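Local coordinates for LYND (Lyngbya aestuarii, PDB 4V1T), which probably catalyses the ATP- and magnesium-dependent cyclodehydration of cysteine residues in precursor peptides to thiazolines, as a YcaO-family heterocyclase, at residues B[50-55]-B[66-71]; B[181-184]-B[189-192]. One frame throughout, in Å; residues are numbered along the deposited sequence.

Interaction 1 (B[50-55]-B[66-71])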
ATOM      1  N   TYR B  50      -9.778  -1.953 -46.805  1.00 59.56           N
ATOM      2  CA  TYR B  50     -10.598  -1.026 -47.596  1.00 57.97           C
ATOM      3  C   TYR B  50     -10.166   0.429 -47.488  1.00 65.60           C
ATOM      4  O   TYR B  50      -9.843   0.925 -46.407  1.00 69.64           O
ATOM      5  CB  TYR B  50     -12.060  -1.123 -47.165  1.00 66.77           C
ATOM      6  CG  TYR B  50     -12.698  -2.476 -47.380  1.00 64.95           C
ATOM      7  CD1 TYR B  50     -12.585  -3.481 -46.427  1.00 72.79           C
ATOM      8  CD2 TYR B  50     -13.422  -2.744 -48.529  1.00 70.62           C
ATOM      9  CE1 TYR B  50     -13.173  -4.715 -46.618  1.00 71.81           C
ATOM     10  CE2 TYR B  50     -14.011  -3.972 -48.731  1.00 76.94           C
ATOM     11  CZ  TYR B  50     -13.884  -4.952 -47.771  1.00 79.25           C
ATOM     12  OH  TYR B  50     -14.470  -6.176 -47.964  1.00 95.49           O
ATOM     13  N   THR B  51     -10.163   1.097 -48.637  1.00 64.87           N
ATOM     14  CA  THR B  51     -10.065   2.548 -48.723  1.00 70.78           C
ATOM     15  C   THR B  51     -11.489   3.101 -48.642  1.00 63.52           C
ATOM     16  O   THR B  51     -12.455   2.351 -48.809  1.00 61.01           O
ATOM     17  CB  THR B  51      -9.399   2.983 -50.047  1.00 77.69           C
ATOM     18  OG1 THR B  51      -8.098   2.392 -50.143  1.00 84.87           O
ATOM     19  CG2 THR B  51      -9.244   4.488 -50.140  1.00 92.42           C
ATOM     20  N   LEU B  52     -11.623   4.396 -48.366  1.00 63.04           N
ATOM     21  CA  LEU B  52     -12.922   5.059 -48.388  1.00 66.38           C
ATOM     22  C   LEU B  52     -13.644   4.789 -49.702  1.00 71.13           C
ATOM     23  O   LEU B  52     -14.804   4.392 -49.711  1.00 72.47           O
ATOM     24  CB  LEU B  52     -12.760   6.568 -48.187  1.00 66.49           C
ATOM     25  CG  LEU B  52     -14.055   7.397 -48.231  1.00 61.32           C
ATOM     26  CD1 LEU B  52     -14.950   7.053 -47.051  1.00 57.51           C
ATOM     27  CD2 LEU B  52     -13.744   8.884 -48.247  1.00 60.96           C
ATOM     28  N   GLU B  53     -12.943   4.999 -50.805  1.00 76.53           N
ATOM     29  CA  GLU B  53     -13.498   4.771 -52.131  1.00 88.08           C
ATOM     30  C   GLU B  53     -14.154   3.396 -52.205  1.00 82.68           C
ATOM     31  O   GLU B  53     -15.275   3.252 -52.689  1.00 81.01           O
ATOM     32  CB  GLU B  53     -12.401   4.902 -53.191  1.00 91.91           C
ATOM     33  CG  GLU B  53     -11.740   6.273 -53.226  1.00103.88           C
ATOM     34  CD  GLU B  53     -10.543   6.317 -54.149  1.00128.70           C
ATOM     35  OE1 GLU B  53     -10.130   5.248 -54.641  1.00143.01           O
ATOM     36  OE2 GLU B  53     -10.013   7.424 -54.379  1.00134.59           O
ATOM     37  N   GLN B  54     -13.458   2.392 -51.687  1.00 79.58           N
ATOM     38  CA  GLN B  54     -13.926   1.015 -51.763  1.00 77.53           C
ATOM     39  C   GLN B  54     -15.155   0.758 -50.894  1.00 68.85           C
ATOM     40  O   GLN B  54     -16.030  -0.014 -51.270  1.00 75.22           O
ATOM     41  CB  GLN B  54     -12.799   0.064 -51.369  1.00 75.15           C
ATOM     42  CG  GLN B  54     -11.700  -0.036 -52.413  1.00 82.53           C
ATOM     43  CD  GLN B  54     -10.393  -0.503 -51.819  1.00 95.51           C
ATOM     44  OE1 GLN B  54      -9.552   0.309 -51.446  1.00 99.89           O
ATOM     45  NE2 GLN B  54     -10.224  -1.814 -51.701  1.00 99.44           N
ATOM     46  N   ILE B  55     -15.209   1.402 -49.733  1.00 59.13           N
ATOM     47  CA  ILE B  55     -16.337   1.254 -48.817  1.00 58.67           C
ATOM     48  C   ILE B  55     -17.591   1.907 -49.392  1.00 69.82           C
ATOM     49  O   ILE B  55     -18.692   1.375 -49.249  1.00 67.17           O
ATOM     50  CB  ILE B  55     -16.039   1.879 -47.440  1.00 57.92           C
ATOM     51  CG1 ILE B  55     -14.855   1.161 -46.772  1.00 65.27           C
ATOM     52  CG2 ILE B  55     -17.267   1.799 -46.525  1.00 55.98           C
ATOM     53  CD1 ILE B  55     -14.221   1.938 -45.640  1.00 63.70           C
ATOM     54  N   GLU B  66     -22.264  10.534 -48.029  1.00 61.70           N
ATOM     55  CA  GLU B  66     -22.254  11.571 -47.001  1.00 63.15           C
ATOM     56  C   GLU B  66     -22.571  11.013 -45.623  1.00 68.59           C
ATOM     57  O   GLU B  66     -22.100  11.547 -44.622  1.00 62.56           O
ATOM     58  CB  GLU B  66     -23.233  12.692 -47.351  1.00 70.89           C
ATOM     59  CG  GLU B  66     -22.569  13.856 -48.072  1.00 89.38           C
ATOM     60  CD  GLU B  66     -23.545  14.956 -48.451  1.00106.01           C
ATOM     61  OE1 GLU B  66     -24.665  14.640 -48.914  1.00111.49           O
ATOM     62  OE2 GLU B  66     -23.188  16.143 -48.288  1.00119.75           O
ATOM     63  N   TYR B  67     -23.370   9.946 -45.572  1.00 61.59           N
ATOM     64  CA  TYR B  67     -23.630   9.251 -44.324  1.00 55.29           C
ATOM     65  C   TYR B  67     -22.371   8.532 -43.863  1.00 56.13           C
ATOM     66  O   TYR B  67     -21.992   8.620 -42.696  1.00 50.52           O
ATOM     67  CB  TYR B  67     -24.781   8.250 -44.467  1.00 59.62           C
ATOM     68  CG  TYR B  67     -26.169   8.861 -44.406  1.00 66.85           C
ATOM     69  CD1 TYR B  67     -26.362  10.239 -44.519  1.00 61.56           C
ATOM     70  CD2 TYR B  67     -27.288   8.059 -44.249  1.00 65.25           C
ATOM     71  CE1 TYR B  67     -27.629  10.792 -44.468  1.00 67.23           C
ATOM     72  CE2 TYR B  67     -28.558   8.604 -44.187  1.00 60.83           C
ATOM     73  CZ  TYR B  67     -28.725   9.972 -44.304  1.00 67.31           C
ATOM     74  OH  TYR B  67     -29.990  10.522 -44.256  1.00 67.78           O
ATOM     75  N   ILE B  68     -21.728   7.829 -44.786  1.00 61.45           N
ATOM     76  CA  ILE B  68     -20.471   7.143 -44.491  1.00 57.39           C
ATOM     77  C   ILE B  68     -19.443   8.137 -43.953  1.00 52.56           C
ATOM     78  O   ILE B  68     -18.780   7.876 -42.949  1.00 50.34           O
ATOM     79  CB  ILE B  68     -19.915   6.426 -45.736  1.00 53.09           C
ATOM     80  CG1 ILE B  68     -20.903   5.347 -46.190  1.00 64.63           C
ATOM     81  CG2 ILE B  68     -18.545   5.821 -45.442  1.00 57.44           C
ATOM     82  CD1 ILE B  68     -20.512   4.606 -47.448  1.00 60.64           C
ATOM     83  N   ASP B  69     -19.329   9.284 -44.614  1.00 59.18           N
ATOM     84  CA  ASP B  69     -18.440  10.353 -44.159  1.00 62.42           C
ATOM     85  C   ASP B  69     -18.728  10.768 -42.715  1.00 60.26           C
ATOM     86  O   ASP B  69     -17.826  10.816 -41.888  1.00 60.40           O
ATOM     87  CB  ASP B  69     -18.554  11.569 -45.083  1.00 61.01           C
ATOM     88  CG  ASP B  69     -17.990  11.303 -46.467  1.00 78.44           C
ATOM     89  OD1 ASP B  69     -17.234  10.317 -46.633  1.00 73.15           O
ATOM     90  OD2 ASP B  69     -18.293  12.093 -47.386  1.00 86.27           O
ATOM     91  N   TYR B  70     -19.987  11.056 -42.419  1.00 66.27           N
ATOM     92  CA  TYR B  70     -20.376  11.468 -41.076  1.00 60.45           C
ATOM     93  C   TYR B  70     -20.032  10.407 -40.029  1.00 60.92           C
ATOM     94  O   TYR B  70     -19.625  10.734 -38.916  1.00 60.41           O
ATOM     95  CB  TYR B  70     -21.869  11.748 -41.035  1.00 65.59           C
ATOM     96  CG  TYR B  70     -22.372  12.208 -39.685  1.00 80.81           C
ATOM     97  CD1 TYR B  70     -22.128  13.502 -39.232  1.00 91.42           C
ATOM     98  CD2 TYR B  70     -23.098  11.351 -38.864  1.00 68.23           C
ATOM     99  CE1 TYR B  70     -22.594  13.925 -37.998  1.00 86.57           C
ATOM    100  CE2 TYR B  70     -23.573  11.768 -37.634  1.00 68.78           C
ATOM    101  CZ  TYR B  70     -23.321  13.051 -37.207  1.00 81.16           C
ATOM    102  OH  TYR B  70     -23.798  13.444 -35.980  1.00 90.54           O
ATOM    103  N   VAL B  71     -20.214   9.138 -40.378  1.00 53.87           N
ATOM    104  CA  VAL B  71     -19.903   8.048 -39.456  1.00 51.03           C
ATOM    105  C   VAL B  71     -18.408   8.011 -39.139  1.00 52.54           C
ATOM    106  O   VAL B  71     -18.013   7.887 -37.983  1.00 46.09           O
ATOM    107  CB  VAL B  71     -20.350   6.685 -40.027  1.00 56.37           C
ATOM    108  CG1 VAL B  71     -19.773   5.527 -39.222  1.00 52.38           C
ATOM    109  CG2 VAL B  71     -21.863   6.591 -40.037  1.00 52.68           C
TER

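Interaction 2 (B[181-184]-B[189-192])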
ATOM      1  N   LEU B 181      19.790   5.987 -22.196  1.00 41.42           N
ATOM      2  CA  LEU B 181      19.164   4.991 -21.335  1.00 49.42           C
ATOM      3  C   LEU B 181      20.216   4.102 -20.673  1.00 52.68           C
ATOM      4  O   LEU B 181      21.208   3.727 -21.297  1.00 39.00           O
ATOM      5  CB  LEU B 181      18.194   4.126 -22.145  1.00 50.18           C
ATOM      6  CG  LEU B 181      17.716   2.817 -21.501  1.00 40.84           C
ATOM      7  CD1 LEU B 181      16.848   3.089 -20.296  1.00 41.93           C
ATOM      8  CD2 LEU B 181      16.952   1.972 -22.502  1.00 40.92           C
ATOM      9  N   LEU B 182      19.994   3.770 -19.404  1.00 37.63           N
ATOM     10  CA  LEU B 182      20.853   2.845 -18.690  1.00 45.24           C
ATOM     11  C   LEU B 182      20.130   1.526 -18.497  1.00 49.83           C
ATOM     12  O   LEU B 182      18.931   1.493 -18.243  1.00 40.82           O
ATOM     13  CB  LEU B 182      21.270   3.408 -17.331  1.00 43.26           C
ATOM     14  CG  LEU B 182      22.730   3.785 -17.101  1.00 55.94           C
ATOM     15  CD1 LEU B 182      22.912   4.180 -15.642  1.00 65.77           C
ATOM     16  CD2 LEU B 182      23.694   2.674 -17.480  1.00 65.02           C
ATOM     17  N   VAL B 183      20.875   0.438 -18.622  1.00 45.64           N
ATOM     18  CA  VAL B 183      20.334  -0.884 -18.366  1.00 45.93           C
ATOM     19  C   VAL B 183      21.432  -1.819 -17.870  1.00 45.16           C
ATOM     20  O   VAL B 183      22.599  -1.685 -18.240  1.00 44.17           O
ATOM     21  CB  VAL B 183      19.677  -1.482 -19.625  1.00 38.12           C
ATOM     22  CG1 VAL B 183      20.690  -1.695 -20.711  1.00 46.60           C
ATOM     23  CG2 VAL B 183      18.984  -2.793 -19.298  1.00 43.01           C
ATOM     24  N   LYS B 184      21.035  -2.756 -17.019  1.00 41.82           N
ATOM     25  CA  LYS B 184      21.923  -3.766 -16.471  1.00 42.65           C
ATOM     26  C   LYS B 184      21.207  -5.102 -16.586  1.00 40.48           C
ATOM     27  O   LYS B 184      20.421  -5.454 -15.723  1.00 40.56           O
ATOM     28  CB  LYS B 184      22.273  -3.442 -15.015  1.00 41.31           C
ATOM     29  CG  LYS B 184      23.003  -4.543 -14.224  1.00 42.13           C
ATOM     30  CD  LYS B 184      23.069  -4.160 -12.742  1.00 59.90           C
ATOM     31  CE  LYS B 184      23.329  -5.339 -11.833  1.00 74.44           C
ATOM     32  NZ  LYS B 184      22.236  -6.344 -11.894  1.00 75.39           N
ATOM     33  N   VAL B 189      19.336  -9.443 -10.531  1.00 46.08           N
ATOM     34  CA  VAL B 189      18.363  -8.362 -10.562  1.00 36.59           C
ATOM     35  C   VAL B 189      18.562  -7.477 -11.785  1.00 39.25           C
ATOM     36  O   VAL B 189      19.571  -6.783 -11.900  1.00 48.42           O
ATOM     37  CB  VAL B 189      18.446  -7.480  -9.304  1.00 44.86           C
ATOM     38  CG1 VAL B 189      17.288  -6.487  -9.278  1.00 42.79           C
ATOM     39  CG2 VAL B 189      18.435  -8.338  -8.041  1.00 49.05           C
ATOM     40  N   LEU B 190      17.594  -7.500 -12.694  1.00 36.41           N
ATOM     41  CA  LEU B 190      17.593  -6.604 -13.834  1.00 36.72           C
ATOM     42  C   LEU B 190      17.367  -5.188 -13.358  1.00 34.15           C
ATOM     43  O   LEU B 190      16.429  -4.939 -12.610  1.00 45.04           O
ATOM     44  CB  LEU B 190      16.507  -7.002 -14.844  1.00 36.27           C
ATOM     45  CG  LEU B 190      16.075  -5.938 -15.867  1.00 38.31           C
ATOM     46  CD1 LEU B 190      17.193  -5.610 -16.844  1.00 39.87           C
ATOM     47  CD2 LEU B 190      14.830  -6.378 -16.614  1.00 43.79           C
ATOM     48  N   TRP B 191      18.238  -4.269 -13.772  1.00 36.48           N
ATOM     49  CA  TRP B 191      17.963  -2.837 -13.639  1.00 38.23           C
ATOM     50  C   TRP B 191      17.669  -2.303 -15.025  1.00 41.01           C
ATOM     51  O   TRP B 191      18.406  -2.567 -15.973  1.00 40.69           O
ATOM     52  CB  TRP B 191      19.132  -2.064 -13.035  1.00 42.93           C
ATOM     53  CG  TRP B 191      19.466  -2.413 -11.623  1.00 40.38           C
ATOM     54  CD1 TRP B 191      19.387  -3.644 -11.033  1.00 39.98           C
ATOM     55  CD2 TRP B 191      19.943  -1.512 -10.623  1.00 44.67           C
ATOM     56  NE1 TRP B 191      19.782  -3.560  -9.716  1.00 46.75           N
ATOM     57  CE2 TRP B 191      20.135  -2.266  -9.442  1.00 54.63           C
ATOM     58  CE3 TRP B 191      20.229  -0.141 -10.608  1.00 49.02           C
ATOM     59  CZ2 TRP B 191      20.602  -1.691  -8.255  1.00 51.03           C
ATOM     60  CZ3 TRP B 191      20.690   0.429  -9.433  1.00 61.22           C
ATOM     61  CH2 TRP B 191      20.873  -0.347  -8.269  1.00 59.37           C
ATOM     62  N   LEU B 192      16.585  -1.550 -15.134  1.00 41.53           N
ATOM     63  CA  LEU B 192      16.137  -1.011 -16.403  1.00 42.17           C
ATOM     64  C   LEU B 192      15.749   0.457 -16.211  1.00 39.02           C
ATOM     65  O   LEU B 192      14.862   0.780 -15.439  1.00 40.10           O
ATOM     66  CB  LEU B 192      14.962  -1.841 -16.928  1.00 45.20           C
ATOM     67  CG  LEU B 192      14.283  -1.381 -18.210  1.00 57.73           C
ATOM     68  CD1 LEU B 192      15.248  -1.359 -19.380  1.00 53.14           C
ATOM     69  CD2 LEU B 192      13.090  -2.272 -18.522  1.00 71.01           C
TER

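Interaction 1 (B[50-55]-B[66-71])
L52, I55 and I68 make the apolar part of the contact between the short helix 52-58 and helix 65-78. CD1 of L52 reaches across to CG2 of I68 at 4.1 Å. The reach comes from the torsion of the leucine: its CG lies opposite the backbone N (chi1 178°), which carries the two methyls out toward the second helix. I55 and I68 both direct their CB at the partner helix, and their CG2 methyls approach to 4.4 Å, a loose packing distance. The other branch of I68 ends beside main chain, with CD1 4.1 Å from O of I55.

Contacts of a carboxylate with methyls are the second kind. OD1 of D69 sits 4.0 Å from CD1 of L52 and almost as near CD2, the aspartate crossing the leucine at about a right angle. This edge of the interface is partly exposed, whereas I55 and I68 are buried.

The two helices belong to the winged helix-turn-helix domain, and their contact packs the short helix after strand 50-51 against the longer helix 65-78. L45 and L46 extend the core round I55, and L7 of strand 6-9 touches L52. Y67, Y70 and V71 of helix 65-78 meet the chain of another protein, consistent with peptide recognition by related domains.

No hydrogen bond joins the segments; polar bonding is local to the start of helix 52-58. OE1 of Q54 accepts from both N of T51 (3.0 Å) and OG1 of T51 (2.9 Å). The hydroxyl lies nearly in line with the carbonyl (C=O...donor angle 166°), whereas the amide comes from above the carbonyl plane. T51 occupies the N-cap position, but its hydroxyl is spent on this glutamine and caps no backbone NH.

Interaction 2 (B[181-184]-B[189-192])
K184 lies across W191 and ends on V189. Its CB sits 4.0 Å from CB of W191, the two side chains leaving the same face of the sheet. Further out, CD passes over one face of the indole in a CH-pi contact, 4.3 Å from the centroid of the five-membered ring and 19° off its normal. CE then runs past O of V189, and the bend at the last torsion (chi4 -63°) turns NZ onto that oxygen, with NZ of K184 to O of V189 at 2.7 Å.

K184 and W191 are the hydrogen-bonded pair of an antiparallel beta hairpin, strands 180-184 and 189-196, central in a mixed sheet between strands 154-157 and 289-294. N of K184 donates to O of W191 at 2.8 Å and nearly straight (169°), while the return bond from N of W191 to O of K184 is longer, 3.2 Å. The ammonium of K184 also bonds O of V186 in the turn and forms a salt bridge with E28 of the second subunit, so a buried lysine end is held by two carbonyls and a carboxylate.

On the other face V183 and L192 form the neighbouring non-hydrogen-bonded pair. CG2 of V183 touches CD1 of L192 at 4.0 Å and CD1 of L190 at 4.1 Å, while F259 and A260 of helix 250-275 pack against L192.

In the fold
From the N terminus, the chain first completes the winged helix-turn-helix domain, where interaction 1 (50-55 with 66-71) closes a loop of ten residues, which takes in the end of helix 52-58 and the start of helix 65-78. It then runs through helices and the first strands of the mixed sheet before interaction 2 closes a tighter turn of four residues between strands 180-184 and 189-196. The two loops are in series, neither nesting nor crossing. Their centres lie 48 Å apart and their nearest atoms about 36 Å apart, without touching. Interaction 1 joins two helices of the peripheral winged helix-turn-helix domain; interaction 2 joins neighbouring strands of the larger sheet, with a zinc ion about 13 Å from the side chain of L182.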